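Side-chain contacts in CDP-4-keto-6-deoxy-D-glucose-3-dehydrase (Yersinia pseudotuberculosis, PDB 3BB8), which probably removes the 3-hydroxyl of CDP-4-keto-6-deoxy-D-glucose with the help of pyridoxal 5'-phosphate, a step toward the dideoxysugars of bacterial lipopolysaccharide: residues Val34-Lys39 and Gly372-Phe377; Leu94-Ser99 and Glu242-Trp247; Gly110-Thr115 and Lys391-Gly396; Gly209-Val214 and Ala235-Ile240; Ala315-Leu320 and Phe345-Thr350. The protein carries 1 engineered substitution. All blocks are in the same frame, centred on the assembly; numbering follows the deposited sequence.

Contact 1: Val34-Lys39 and Gly372-Phe377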
# COMPACT_ATOMS: atom_id res chain seq x y z
N VAL A 34 -24.19 19.34 2.82
CA VAL A 34 -23.68 19.11 4.16
C VAL A 34 -23.19 17.66 4.17
O VAL A 34 -23.89 16.75 4.63
CB VAL A 34 -24.77 19.28 5.23
CG1 VAL A 34 -24.17 19.13 6.61
CG2 VAL A 34 -25.44 20.65 5.08
N PRO A 35 -21.98 17.43 3.65
CA PRO A 35 -21.40 16.08 3.60
C PRO A 35 -21.11 15.51 4.98
O PRO A 35 -20.93 16.26 5.94
CB PRO A 35 -20.15 16.27 2.75
CG PRO A 35 -19.74 17.66 3.06
CD PRO A 35 -21.05 18.41 3.05
N PRO A 36 -21.08 14.18 5.10
CA PRO A 36 -20.80 13.54 6.39
C PRO A 36 -19.33 13.65 6.77
O PRO A 36 -18.96 13.45 7.93
CB PRO A 36 -21.25 12.10 6.16
CG PRO A 36 -20.92 11.88 4.72
CD PRO A 36 -21.35 13.18 4.05
N SER A 37 -18.48 13.96 5.80
CA SER A 37 -17.06 14.10 6.07
C SER A 37 -16.39 14.83 4.93
O SER A 37 -17.02 15.13 3.91
CB SER A 37 -16.42 12.73 6.26
OG SER A 37 -16.50 11.96 5.07
N GLY A 38 -15.11 15.12 5.10
CA GLY A 38 -14.37 15.81 4.05
C GLY A 38 -13.06 16.38 4.56
O GLY A 38 -12.88 16.57 5.77
N LYS A 39 -12.15 16.67 3.65
CA LYS A 39 -10.87 17.21 4.03
C LYS A 39 -10.92 18.72 4.16
O LYS A 39 -11.70 19.38 3.48
CB LYS A 39 -9.80 16.82 3.01
CG LYS A 39 -10.00 17.40 1.63
CD LYS A 39 -9.12 16.69 0.61
CE LYS A 39 -9.24 17.31 -0.77
NZ LYS A 39 -10.63 17.29 -1.29
N GLY A 372 -25.85 14.85 3.57
CA GLY A 372 -25.24 13.55 3.37
C GLY A 372 -25.34 12.62 4.56
O GLY A 372 -25.28 13.07 5.71
N THR A 373 -25.52 11.34 4.29
CA THR A 373 -25.60 10.34 5.35
C THR A 373 -24.74 9.14 4.94
O THR A 373 -24.38 8.98 3.77
CB THR A 373 -27.05 9.83 5.59
OG1 THR A 373 -27.56 9.26 4.38
CG2 THR A 373 -27.96 10.97 6.03
N ARG A 374 -24.40 8.31 5.92
CA ARG A 374 -23.60 7.12 5.68
C ARG A 374 -24.07 6.05 6.64
O ARG A 374 -24.37 6.34 7.79
CB ARG A 374 -22.11 7.40 5.97
CG ARG A 374 -21.44 8.35 5.01
CD ARG A 374 -21.25 7.70 3.67
NE ARG A 374 -20.60 8.58 2.71
CZ ARG A 374 -21.21 9.54 2.03
NH1 ARG A 374 -22.52 9.75 2.19
NH2 ARG A 374 -20.53 10.29 1.18
N LEU A 375 -24.14 4.81 6.16
CA LEU A 375 -24.53 3.74 7.05
C LEU A 375 -23.28 3.45 7.88
O LEU A 375 -22.19 3.92 7.54
CB LEU A 375 -24.99 2.52 6.25
CG LEU A 375 -26.20 2.79 5.33
CD1 LEU A 375 -26.80 1.46 4.89
CD2 LEU A 375 -27.27 3.60 6.07
N LEU A 376 -23.41 2.71 8.98
CA LEU A 376 -22.26 2.41 9.82
C LEU A 376 -21.33 1.34 9.22
O LEU A 376 -21.14 0.26 9.80
CB LEU A 376 -22.74 1.99 11.23
CG LEU A 376 -21.67 2.00 12.34
CD1 LEU A 376 -20.96 3.32 12.32
CD2 LEU A 376 -22.30 1.77 13.70
N PHE A 377 -20.78 1.66 8.06
CA PHE A 377 -19.86 0.79 7.34
C PHE A 377 -20.54 -0.55 7.05
O PHE A 377 -21.69 -0.57 6.63
CB PHE A 377 -18.57 0.58 8.13
CG PHE A 377 -17.89 1.87 8.54
CD1 PHE A 377 -17.72 2.90 7.61
CD2 PHE A 377 -17.48 2.07 9.85
CE1 PHE A 377 -17.14 4.12 7.99
CE2 PHE A 377 -16.90 3.30 10.25
CZ PHE A 377 -16.74 4.32 9.32

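Contact 2: Leu94-Ser99 and Glu242-Trp247. With PLP (pyridoxal-5'-phosphate), chain E.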
# COMPACT_ATOMS: atom_id res chain seq x y z
N LEU A 94 -1.41 -6.44 12.83
CA LEU A 94 -1.76 -7.83 13.11
C LEU A 94 -0.71 -8.81 12.59
O LEU A 94 -0.39 -9.80 13.25
CB LEU A 94 -3.12 -8.16 12.48
CG LEU A 94 -3.92 -9.42 12.82
CD1 LEU A 94 -3.26 -10.67 12.24
CD2 LEU A 94 -4.07 -9.52 14.33
N THR A 95 -0.16 -8.54 11.41
CA THR A 95 0.83 -9.41 10.80
C THR A 95 2.11 -9.48 11.62
O THR A 95 2.67 -10.55 11.81
CB THR A 95 1.19 -8.94 9.38
OG1 THR A 95 0.01 -8.95 8.57
CG2 THR A 95 2.26 -9.86 8.75
N ALA A 96 2.55 -8.33 12.10
CA ALA A 96 3.75 -8.22 12.91
C ALA A 96 3.71 -9.15 14.12
O ALA A 96 4.74 -9.70 14.53
CB ALA A 96 3.92 -6.81 13.35
N LEU A 97 2.53 -9.32 14.71
CA LEU A 97 2.40 -10.17 15.87
C LEU A 97 2.52 -11.64 15.50
O LEU A 97 2.38 -12.51 16.36
CB LEU A 97 1.05 -9.93 16.56
CG LEU A 97 0.80 -8.53 17.13
CD1 LEU A 97 -0.58 -8.47 17.79
CD2 LEU A 97 1.88 -8.20 18.13
N THR A 98 2.76 -11.92 14.22
CA THR A 98 2.90 -13.31 13.78
C THR A 98 4.39 -13.66 13.66
O THR A 98 4.75 -14.81 13.37
CB THR A 98 2.28 -13.57 12.38
OG1 THR A 98 3.07 -12.92 11.39
CG2 THR A 98 0.84 -13.03 12.32
N SER A 99 5.23 -12.66 13.89
CA SER A 99 6.68 -12.83 13.81
C SER A 99 7.23 -13.87 14.78
O SER A 99 6.95 -13.81 15.98
CB SER A 99 7.38 -11.51 14.09
OG SER A 99 8.76 -11.72 14.27
N GLU A 242 8.26 -2.48 10.78
CA GLU A 242 9.09 -1.87 9.73
C GLU A 242 9.61 -2.90 8.73
O GLU A 242 9.65 -2.64 7.53
CB GLU A 242 10.26 -1.12 10.38
CG GLU A 242 11.08 -0.28 9.41
CD GLU A 242 12.00 0.70 10.14
OE1 GLU A 242 12.76 0.25 11.03
OE2 GLU A 242 11.97 1.91 9.82
N SER A 243 10.01 -4.06 9.24
CA SER A 243 10.52 -5.14 8.40
C SER A 243 9.41 -5.62 7.45
O SER A 243 9.64 -5.78 6.24
CB SER A 243 10.99 -6.30 9.27
OG SER A 243 11.40 -7.40 8.47
N PHE A 244 8.22 -5.84 7.99
CA PHE A 244 7.09 -6.29 7.18
C PHE A 244 6.73 -5.23 6.14
O PHE A 244 6.38 -5.54 5.00
CB PHE A 244 5.90 -6.57 8.07
CG PHE A 244 5.89 -7.95 8.66
CD1 PHE A 244 5.71 -9.07 7.85
CD2 PHE A 244 6.02 -8.13 10.04
CE1 PHE A 244 5.66 -10.35 8.40
CE2 PHE A 244 5.96 -9.42 10.60
CZ PHE A 244 5.78 -10.53 9.78
N ARG A 245 6.82 -3.96 6.53
CA ARG A 245 6.50 -2.89 5.62
C ARG A 245 7.56 -2.78 4.53
O ARG A 245 7.25 -2.52 3.37
CB ARG A 245 6.40 -1.54 6.35
CG ARG A 245 5.96 -0.40 5.43
CD ARG A 245 6.19 0.98 6.03
NE ARG A 245 7.61 1.28 6.21
CZ ARG A 245 8.08 2.31 6.92
NH1 ARG A 245 7.24 3.15 7.53
NH2 ARG A 245 9.38 2.49 7.04
N ASP A 246 8.81 -3.00 4.91
CA ASP A 246 9.91 -2.89 3.97
C ASP A 246 10.44 -4.20 3.36
O ASP A 246 11.60 -4.55 3.54
CB ASP A 246 11.05 -2.11 4.63
CG ASP A 246 10.60 -0.75 5.19
OD1 ASP A 246 9.55 -0.22 4.75
OD2 ASP A 246 11.30 -0.21 6.06
N TRP A 247 9.59 -4.89 2.61
CA TRP A 247 9.92 -6.12 1.90
C TRP A 247 10.27 -7.29 2.80
O TRP A 247 10.74 -8.33 2.33
CB TRP A 247 11.07 -5.88 0.91
CG TRP A 247 10.83 -4.79 -0.12
CD1 TRP A 247 10.02 -4.86 -1.23
CD2 TRP A 247 11.39 -3.46 -0.12
NE1 TRP A 247 10.05 -3.66 -1.91
CE2 TRP A 247 10.88 -2.79 -1.26
CE3 TRP A 247 12.28 -2.78 0.73
CZ2 TRP A 247 11.23 -1.46 -1.57
CZ3 TRP A 247 12.63 -1.46 0.42
CH2 TRP A 247 12.11 -0.81 -0.72
N1 PLP E . 9.44 -8.02 -8.15
C2 PLP E . 10.68 -7.69 -8.67
C2A PLP E . 11.39 -8.73 -9.53
C3 PLP E . 11.25 -6.41 -8.38
O3 PLP E . 12.46 -6.04 -8.85
C4 PLP E . 10.51 -5.45 -7.55
C4A PLP E . 11.16 -4.07 -7.29
C5 PLP E . 9.24 -5.86 -7.04
C6 PLP E . 8.73 -7.17 -7.37
C5A PLP E . 8.32 -5.05 -6.17
O4P PLP E . 8.39 -3.71 -6.36
P PLP E . 8.41 -2.61 -5.20
O1P PLP E . 7.96 -1.33 -5.82
O2P PLP E . 9.98 -2.55 -4.71
O3P PLP E . 7.50 -3.05 -4.02

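Contact 3: Gly110-Thr115 and Lys391-Gly396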
# COMPACT_ATOMS: atom_id res chain seq x y z
N GLY A 110 -5.03 -20.39 12.73
CA GLY A 110 -5.87 -21.21 13.59
C GLY A 110 -6.22 -20.51 14.89
O GLY A 110 -7.24 -20.81 15.51
N ASP A 111 -5.35 -19.58 15.30
CA ASP A 111 -5.55 -18.82 16.52
C ASP A 111 -6.74 -17.88 16.35
O ASP A 111 -7.13 -17.56 15.21
CB ASP A 111 -4.29 -18.02 16.87
CG ASP A 111 -3.11 -18.93 17.23
OD1 ASP A 111 -3.20 -20.14 16.96
OD2 ASP A 111 -2.10 -18.42 17.78
N GLU A 112 -7.33 -17.45 17.46
CA GLU A 112 -8.49 -16.57 17.41
C GLU A 112 -8.21 -15.15 17.85
O GLU A 112 -7.39 -14.90 18.73
CB GLU A 112 -9.63 -17.16 18.24
CG GLU A 112 -10.07 -18.54 17.76
CD GLU A 112 -11.03 -19.24 18.72
OE1 GLU A 112 -11.01 -18.91 19.93
OE2 GLU A 112 -11.78 -20.13 18.26
N VAL A 113 -8.91 -14.23 17.20
CA VAL A 113 -8.80 -12.81 17.49
C VAL A 113 -10.22 -12.34 17.79
O VAL A 113 -11.13 -12.51 16.97
CB VAL A 113 -8.26 -12.03 16.27
CG1 VAL A 113 -8.11 -10.57 16.62
CG2 VAL A 113 -6.94 -12.61 15.81
N ILE A 114 -10.43 -11.77 18.98
CA ILE A 114 -11.74 -11.28 19.37
C ILE A 114 -11.97 -9.88 18.79
O ILE A 114 -11.09 -9.01 18.87
CB ILE A 114 -11.88 -11.21 20.90
CG1 ILE A 114 -11.93 -12.63 21.48
CG2 ILE A 114 -13.14 -10.43 21.28
CD1 ILE A 114 -11.89 -12.68 23.00
N THR A 115 -13.14 -9.67 18.20
CA THR A 115 -13.46 -8.38 17.61
C THR A 115 -14.98 -8.26 17.52
O THR A 115 -15.70 -9.12 18.03
CB THR A 115 -12.81 -8.25 16.20
OG1 THR A 115 -12.98 -6.93 15.70
CG2 THR A 115 -13.45 -9.23 15.23
N LYS A 391 -14.21 -18.53 7.89
CA LYS A 391 -14.34 -19.28 9.12
C LYS A 391 -14.30 -18.32 10.29
O LYS A 391 -13.31 -17.59 10.48
CB LYS A 391 -13.21 -20.31 9.27
CG LYS A 391 -13.22 -20.98 10.64
CD LYS A 391 -12.37 -22.26 10.71
CE LYS A 391 -12.56 -22.94 12.08
NZ LYS A 391 -11.84 -24.24 12.21
N TYR A 392 -15.36 -18.30 11.08
CA TYR A 392 -15.44 -17.42 12.24
C TYR A 392 -16.33 -17.99 13.33
O TYR A 392 -17.02 -18.98 13.14
CB TYR A 392 -15.98 -16.05 11.83
CG TYR A 392 -17.39 -16.08 11.31
CD1 TYR A 392 -17.66 -16.23 9.95
CD2 TYR A 392 -18.48 -15.93 12.18
CE1 TYR A 392 -18.96 -16.22 9.46
CE2 TYR A 392 -19.79 -15.92 11.70
CZ TYR A 392 -20.02 -16.07 10.35
OH TYR A 392 -21.31 -16.05 9.88
N ARG A 393 -16.30 -17.35 14.49
CA ARG A 393 -17.14 -17.75 15.61
C ARG A 393 -17.80 -16.52 16.19
O ARG A 393 -17.24 -15.43 16.16
CB ARG A 393 -16.32 -18.43 16.72
CG ARG A 393 -15.73 -19.77 16.36
CD ARG A 393 -15.43 -20.60 17.62
NE ARG A 393 -14.58 -19.90 18.59
CZ ARG A 393 -15.03 -19.33 19.71
NH1 ARG A 393 -16.32 -19.37 20.01
NH2 ARG A 393 -14.17 -18.74 20.53
N VAL A 394 -19.01 -16.71 16.70
CA VAL A 394 -19.75 -15.62 17.32
C VAL A 394 -20.31 -16.12 18.66
O VAL A 394 -21.07 -17.09 18.72
CB VAL A 394 -20.89 -15.12 16.41
CG1 VAL A 394 -21.66 -16.29 15.86
CG2 VAL A 394 -21.82 -14.20 17.18
N VAL A 395 -19.90 -15.46 19.73
CA VAL A 395 -20.34 -15.81 21.07
C VAL A 395 -21.52 -14.94 21.47
O VAL A 395 -21.40 -13.72 21.55
CB VAL A 395 -19.21 -15.61 22.09
CG1 VAL A 395 -19.72 -15.92 23.49
CG2 VAL A 395 -18.03 -16.51 21.74
N GLY A 396 -22.66 -15.57 21.73
CA GLY A 396 -23.85 -14.83 22.10
C GLY A 396 -24.58 -14.41 20.84
O GLY A 396 -24.42 -15.04 19.80

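Contact 4: Gly209-Val214 and Ala235-Ile240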
# COMPACT_ATOMS: atom_id res chain seq x y z
N GLY A 209 -3.02 -0.15 24.27
CA GLY A 209 -2.66 -1.48 23.84
C GLY A 209 -1.25 -1.58 23.28
O GLY A 209 -0.46 -0.64 23.38
N ASP A 210 -0.94 -2.72 22.69
CA ASP A 210 0.39 -2.93 22.13
C ASP A 210 0.64 -2.17 20.83
O ASP A 210 1.67 -1.53 20.68
CB ASP A 210 0.62 -4.42 21.93
CG ASP A 210 0.32 -5.21 23.18
OD1 ASP A 210 -0.80 -5.73 23.32
OD2 ASP A 210 1.21 -5.29 24.05
N ILE A 211 -0.30 -2.22 19.88
CA ILE A 211 -0.13 -1.49 18.62
C ILE A 211 -1.33 -0.60 18.36
O ILE A 211 -2.45 -0.92 18.73
CB ILE A 211 -0.00 -2.44 17.40
CG1 ILE A 211 0.95 -3.60 17.68
CG2 ILE A 211 0.48 -1.64 16.21
CD1 ILE A 211 2.40 -3.24 17.59
N GLY A 212 -1.09 0.53 17.71
CA GLY A 212 -2.16 1.45 17.36
C GLY A 212 -2.08 1.75 15.87
O GLY A 212 -1.00 1.69 15.28
N THR A 213 -3.22 2.06 15.26
CA THR A 213 -3.28 2.37 13.83
C THR A 213 -4.20 3.57 13.59
O THR A 213 -5.15 3.79 14.34
CB THR A 213 -3.83 1.19 13.02
OG1 THR A 213 -5.17 0.91 13.45
CG2 THR A 213 -2.98 -0.05 13.24
N VAL A 214 -3.90 4.34 12.55
CA VAL A 214 -4.71 5.50 12.21
C VAL A 214 -4.71 5.62 10.70
O VAL A 214 -3.80 5.10 10.03
CB VAL A 214 -4.14 6.80 12.87
CG1 VAL A 214 -2.81 7.16 12.24
CG2 VAL A 214 -5.14 7.95 12.70
N ALA A 235 9.90 -1.05 21.10
CA ALA A 235 10.96 -1.01 20.09
C ALA A 235 10.95 -2.32 19.32
O ALA A 235 11.20 -2.35 18.13
CB ALA A 235 12.31 -0.80 20.75
N GLU A 236 10.67 -3.41 20.02
CA GLU A 236 10.63 -4.71 19.36
C GLU A 236 9.53 -4.76 18.29
O GLU A 236 9.79 -5.17 17.16
CB GLU A 236 10.39 -5.81 20.38
CG GLU A 236 10.25 -7.19 19.77
CD GLU A 236 10.03 -8.23 20.83
OE1 GLU A 236 9.48 -7.85 21.87
OE2 GLU A 236 10.41 -9.41 20.63
N LEU A 237 8.32 -4.34 18.64
CA LEU A 237 7.22 -4.35 17.67
C LEU A 237 7.51 -3.39 16.52
O LEU A 237 7.21 -3.68 15.37
CB LEU A 237 5.89 -3.97 18.34
CG LEU A 237 5.37 -4.95 19.39
CD1 LEU A 237 4.01 -4.47 19.90
CD2 LEU A 237 5.25 -6.32 18.80
N LYS A 238 8.10 -2.25 16.84
CA LYS A 238 8.44 -1.25 15.84
C LYS A 238 9.37 -1.86 14.80
O LYS A 238 9.20 -1.64 13.60
CB LYS A 238 9.11 -0.06 16.53
CG LYS A 238 9.50 1.10 15.63
CD LYS A 238 10.78 0.80 14.85
CE LYS A 238 11.31 2.06 14.19
NZ LYS A 238 12.63 1.82 13.54
N SER A 239 10.35 -2.64 15.26
CA SER A 239 11.28 -3.28 14.34
C SER A 239 10.62 -4.35 13.49
O SER A 239 10.92 -4.47 12.31
CB SER A 239 12.46 -3.88 15.10
OG SER A 239 13.37 -2.86 15.44
N ILE A 240 9.73 -5.14 14.09
CA ILE A 240 9.03 -6.18 13.34
C ILE A 240 8.18 -5.52 12.25
O ILE A 240 8.27 -5.90 11.08
CB ILE A 240 8.12 -7.03 14.27
CG1 ILE A 240 8.94 -8.08 15.03
CG2 ILE A 240 7.08 -7.79 13.46
CD1 ILE A 240 10.14 -7.55 15.75

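Contact 5: Ala315-Leu320 and Phe345-Thr350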
# COMPACT_ATOMS: atom_id res chain seq x y z
N ALA A 315 -17.15 20.34 19.40
CA ALA A 315 -18.08 21.46 19.42
C ALA A 315 -19.32 21.14 18.59
O ALA A 315 -20.44 21.16 19.10
CB ALA A 315 -17.40 22.72 18.88
N ASN A 316 -19.11 20.85 17.31
CA ASN A 316 -20.20 20.52 16.41
C ASN A 316 -21.05 19.38 16.95
O ASN A 316 -22.26 19.36 16.76
CB ASN A 316 -19.64 20.15 15.03
CG ASN A 316 -19.10 21.35 14.29
OD1 ASN A 316 -18.64 21.23 13.15
ND2 ASN A 316 -19.15 22.51 14.92
N PHE A 317 -20.42 18.42 17.63
CA PHE A 317 -21.15 17.30 18.20
C PHE A 317 -22.12 17.77 19.29
O PHE A 317 -23.31 17.43 19.27
CB PHE A 317 -20.20 16.28 18.81
CG PHE A 317 -20.89 15.14 19.50
CD1 PHE A 317 -21.23 13.99 18.79
CD2 PHE A 317 -21.19 15.20 20.85
CE1 PHE A 317 -21.86 12.93 19.42
CE2 PHE A 317 -21.82 14.14 21.50
CZ PHE A 317 -22.16 13.00 20.77
N LYS A 318 -21.60 18.53 20.24
CA LYS A 318 -22.39 19.04 21.35
C LYS A 318 -23.55 19.88 20.82
O LYS A 318 -24.70 19.70 21.22
CB LYS A 318 -21.51 19.87 22.28
CG LYS A 318 -22.14 20.19 23.63
CD LYS A 318 -21.13 20.82 24.56
CE LYS A 318 -21.64 20.88 25.99
NZ LYS A 318 -20.58 21.39 26.92
N TYR A 319 -23.23 20.79 19.91
CA TYR A 319 -24.22 21.67 19.31
C TYR A 319 -25.33 20.84 18.65
O TYR A 319 -26.48 20.85 19.08
CB TYR A 319 -23.54 22.57 18.28
CG TYR A 319 -24.43 23.63 17.69
CD1 TYR A 319 -24.88 24.71 18.46
CD2 TYR A 319 -24.81 23.58 16.35
CE1 TYR A 319 -25.68 25.71 17.90
CE2 TYR A 319 -25.61 24.57 15.79
CZ TYR A 319 -26.04 25.63 16.57
OH TYR A 319 -26.83 26.62 16.01
N LEU A 320 -24.96 20.12 17.59
CA LEU A 320 -25.90 19.29 16.84
C LEU A 320 -26.78 18.41 17.72
O LEU A 320 -27.99 18.35 17.52
CB LEU A 320 -25.14 18.42 15.84
CG LEU A 320 -25.99 17.60 14.87
CD1 LEU A 320 -26.88 18.54 14.04
CD2 LEU A 320 -25.07 16.80 13.96
N PHE A 345 -15.79 11.41 14.91
CA PHE A 345 -15.48 11.25 13.50
C PHE A 345 -16.73 11.62 12.72
O PHE A 345 -16.67 12.27 11.67
CB PHE A 345 -15.09 9.79 13.22
CG PHE A 345 -14.89 9.47 11.76
CD1 PHE A 345 -15.95 9.01 10.98
CD2 PHE A 345 -13.64 9.62 11.16
CE1 PHE A 345 -15.77 8.71 9.63
CE2 PHE A 345 -13.45 9.32 9.81
CZ PHE A 345 -14.52 8.86 9.05
N GLY A 346 -17.87 11.18 13.26
CA GLY A 346 -19.16 11.46 12.65
C GLY A 346 -20.21 11.45 13.74
O GLY A 346 -19.90 11.18 14.90
N PHE A 347 -21.46 11.73 13.37
CA PHE A 347 -22.58 11.77 14.31
C PHE A 347 -23.53 10.59 14.05
O PHE A 347 -24.36 10.66 13.15
CB PHE A 347 -23.33 13.09 14.14
CG PHE A 347 -24.26 13.42 15.27
CD1 PHE A 347 -23.78 13.96 16.46
CD2 PHE A 347 -25.63 13.20 15.13
CE1 PHE A 347 -24.65 14.30 17.49
CE2 PHE A 347 -26.51 13.53 16.16
CZ PHE A 347 -26.02 14.08 17.34
N PRO A 348 -23.41 9.51 14.83
CA PRO A 348 -24.27 8.32 14.67
C PRO A 348 -25.68 8.44 15.27
O PRO A 348 -25.86 8.82 16.43
CB PRO A 348 -23.45 7.22 15.36
CG PRO A 348 -22.85 7.97 16.52
CD PRO A 348 -22.39 9.27 15.87
N ILE A 349 -26.67 8.08 14.46
CA ILE A 349 -28.07 8.15 14.86
C ILE A 349 -28.83 6.87 14.52
O ILE A 349 -28.74 6.37 13.40
CB ILE A 349 -28.79 9.32 14.13
CG1 ILE A 349 -28.13 10.64 14.51
CG2 ILE A 349 -30.28 9.32 14.48
CD1 ILE A 349 -28.55 11.79 13.63
N THR A 350 -29.56 6.34 15.49
CA THR A 350 -30.37 5.15 15.28
C THR A 350 -31.86 5.50 15.23
O THR A 350 -32.43 5.95 16.22
CB THR A 350 -30.14 4.10 16.38
OG1 THR A 350 -28.78 3.64 16.31
CG2 THR A 350 -31.08 2.92 16.20

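Contact 1: Val34-Lys39 and Gly372-Phe377
In the aspartate aminotransferase fold of this enzyme, the loop that leads to helix 43-55 lies here against the run 372-377, whose last residue, Phe377, lines the pyridoxal phosphate pocket; Pro36 and Arg374 carry the side-chain part of the contact. One backbone bond ties the two loops, from Gly372 N to Val34 O at 2.9 Å, with the donor standing above the carbonyl plane. Two residues along, the ring of Pro36 reaches across to Arg374 and meets its chain at about a right angle. The arginine turns back at chi2 (-72°), which lets one proline carbon touch both its aliphatic and its charged part. Trp410 of strand 408-411 packs on both side chains, and Tyr280 of the second subunit also touches Arg374. The guanidinium is held from its own segment by Arg374 NH1 to Thr373 O, 2.6 Å, nearly in the guanidinium plane. Over the centre of one face sits Pro36 CG, 3.6 Å from Arg374 CZ.

Contact 2: Leu94-Ser99 and Glu242-Trp247
The Phe244 ring has the methyl group of Thr95 over one face and Ser99 CB at its edge, near the ring plane. Thr95 CG2 makes a CH-pi contact, 3.7 Å from the centroid of the Phe244 ring and 20° off its normal, displaced toward the CE1 side. The methyl is put there by a chi1 of -60°, which sets CG2 anti to the backbone N while OG1 turns back to bond Leu91 O and Asn130 OD1. Ala96 approaches the ring obliquely, its CA 3.4 Å from Phe244 CE2, and Thr98 OG1 lies near Phe244 CZ from a similarly slanted direction. Outside the two segments, His284 stacks on the Phe244 ring. The phenyl group thus plugs into the last turn of helix 86-96 and the type I turn, Ala96 to Ser99, that follows it.

A second flat group, the Trp247 indole, presents its NE1 edge to the phosphate of PLP, which lies in the indole plane. Trp247 NE1 donates to PLP O2P at 3.0 Å and, more weakly, to O3P. Just before it, Arg245 NE bonds Asp246 OD1 at 2.9 Å, on the syn side of the carboxylate. Further hydrogen-bond partners of this cofactor include Ser87, Ser215 and Gly86 of the second subunit, so Trp247 completes an active site built across the dimer interface, a feature of fold-type I aminotransferases.

Contact 3: Gly110-Thr115 and Lys391-Gly396
Glu112 and Arg393 meet at about a right angle, the carboxylate reaching the guanidinium at its NE edge. The grip is bidentate and side-on: Arg393 NE donates to Glu112 OE2 at 2.8 Å, while Arg393 NH2 donates to Glu112 OE1 at 3.2 Å, the second bond being longer but almost straight at 174°. Both oxygens lie close to the guanidinium plane, yet the converse does not hold, because the two nitrogens stand well above the plane of the carboxylate. The flat groups are accordingly turned 39° from each other. Glutamate extends beyond CG; arginine instead bends at chi3 (-54°), which swings its NE side round to face the acid. Two charged bonds fix the rotation of the guanidinium, and Ser156 OG holds Glu112 OE1 as well, so that oxygen has two partners.

Between the two strands runs strand 133-140, and its Val135 touches both Glu112 and Arg393. The salt bridge therefore spans a neighbour in the sheet, linking strand 112-115 with the short strand 393-394, each of which pairs in parallel with 133-140. It lies away from the cofactor, on one surface of the large mixed sheet of the aminotransferase fold.

Contact 4: Gly209-Val214 and Ala235-Ile240
Leu237 of helix 235-245 points its side chain at Ile211 and Asp210, where strand 211-215 begins. Leu237 CD1 lies about 4.0 Å from Asp210 CB and also touches the carbonyl oxygen of Asp210. The side chain of Ile211 extends toward Leu237, and the two branched chains cross at a slant. Their terminal methyls, Ile211 CD1 and Leu237 CD1, come too close in the model to be trusted, so the places of both are uncertain and the exact fit there remains doubtful.

Further out, Thr232 of strand 228-232 touches both Ile211 and Leu237, and its hydroxyl bonds Asp210 O. Asp210 OD1 is held by Leu188 N, which ties the start of the strand to strand 187-191. Ala93 of helix 86-96 packs on Ile211, and Leu97 on Leu237. Across the contact no hydrogen bond or charge pair forms: helix 235-245 is packed against strand 211-215, which runs between 187-191 and 228-232 in the mixed sheet, by van der Waals contact, mostly between aliphatic groups.

Contact 5: Ala315-Leu320 and Phe345-Thr350
Two aromatic rings meet first: Phe317 from the helix and Phe347 from the strand, with centroids 5.3 Å apart and planes inclined at 57°. The side chains cross at about a right angle, and the nearest carbons are Phe317 CD1 and Phe347 CD1, 3.5 Å apart. Phe317 CD1 lies at the edge of the Phe347 ring, near its plane, while Phe347 CD1 meets the Phe317 ring obliquely. Phe317 has CG anti to the backbone N, chi1 176°, which carries its ring out from the helix to the strand, where Trp344 stacks on it.

This is the small domain of the aminotransferase fold, in which the end of the long helix 293-323 packs on a three-stranded antiparallel sheet whose middle strand is 347-351.

The CH-pi contact is made by a methyl of Leu320, one turn along the helix. Leu320 CD2 stands over one face of Phe347, 3.9 Å from the ring centroid and 17° off the normal, shifted toward the CG side, with Leu320 CD2 to Phe347 CG at 3.7 Å. Among purely apolar neighbours, Pro334 touches both phenylalanines, Ile411 of strand 408-411 packs on Phe347, and Val426 of helix 419-432 meets Leu320.

From the N terminus, residues 34-39 open the longest loop, which contact 1 closes 333 residues later at 372-377. Contacts 2, 4 and 5 all lie within it. Contact 3, joining two strands of the mixed sheet, crosses contacts 1 and 2, since 391-396 falls beyond both; contacts 4 and 5 lie between its segments. Contact 4 is enclosed by contact 2; the two touch through Ala96 and Ile240, and together they tie helix 235-245 to helix 86-96 and to strand 211-215 of the mixed sheet. Contact 5 follows both in series and joins helix 293-323 to the three-stranded sheet. Contacts 1 and 5 sit on the far side of the chain's centre from contacts 2 and 4.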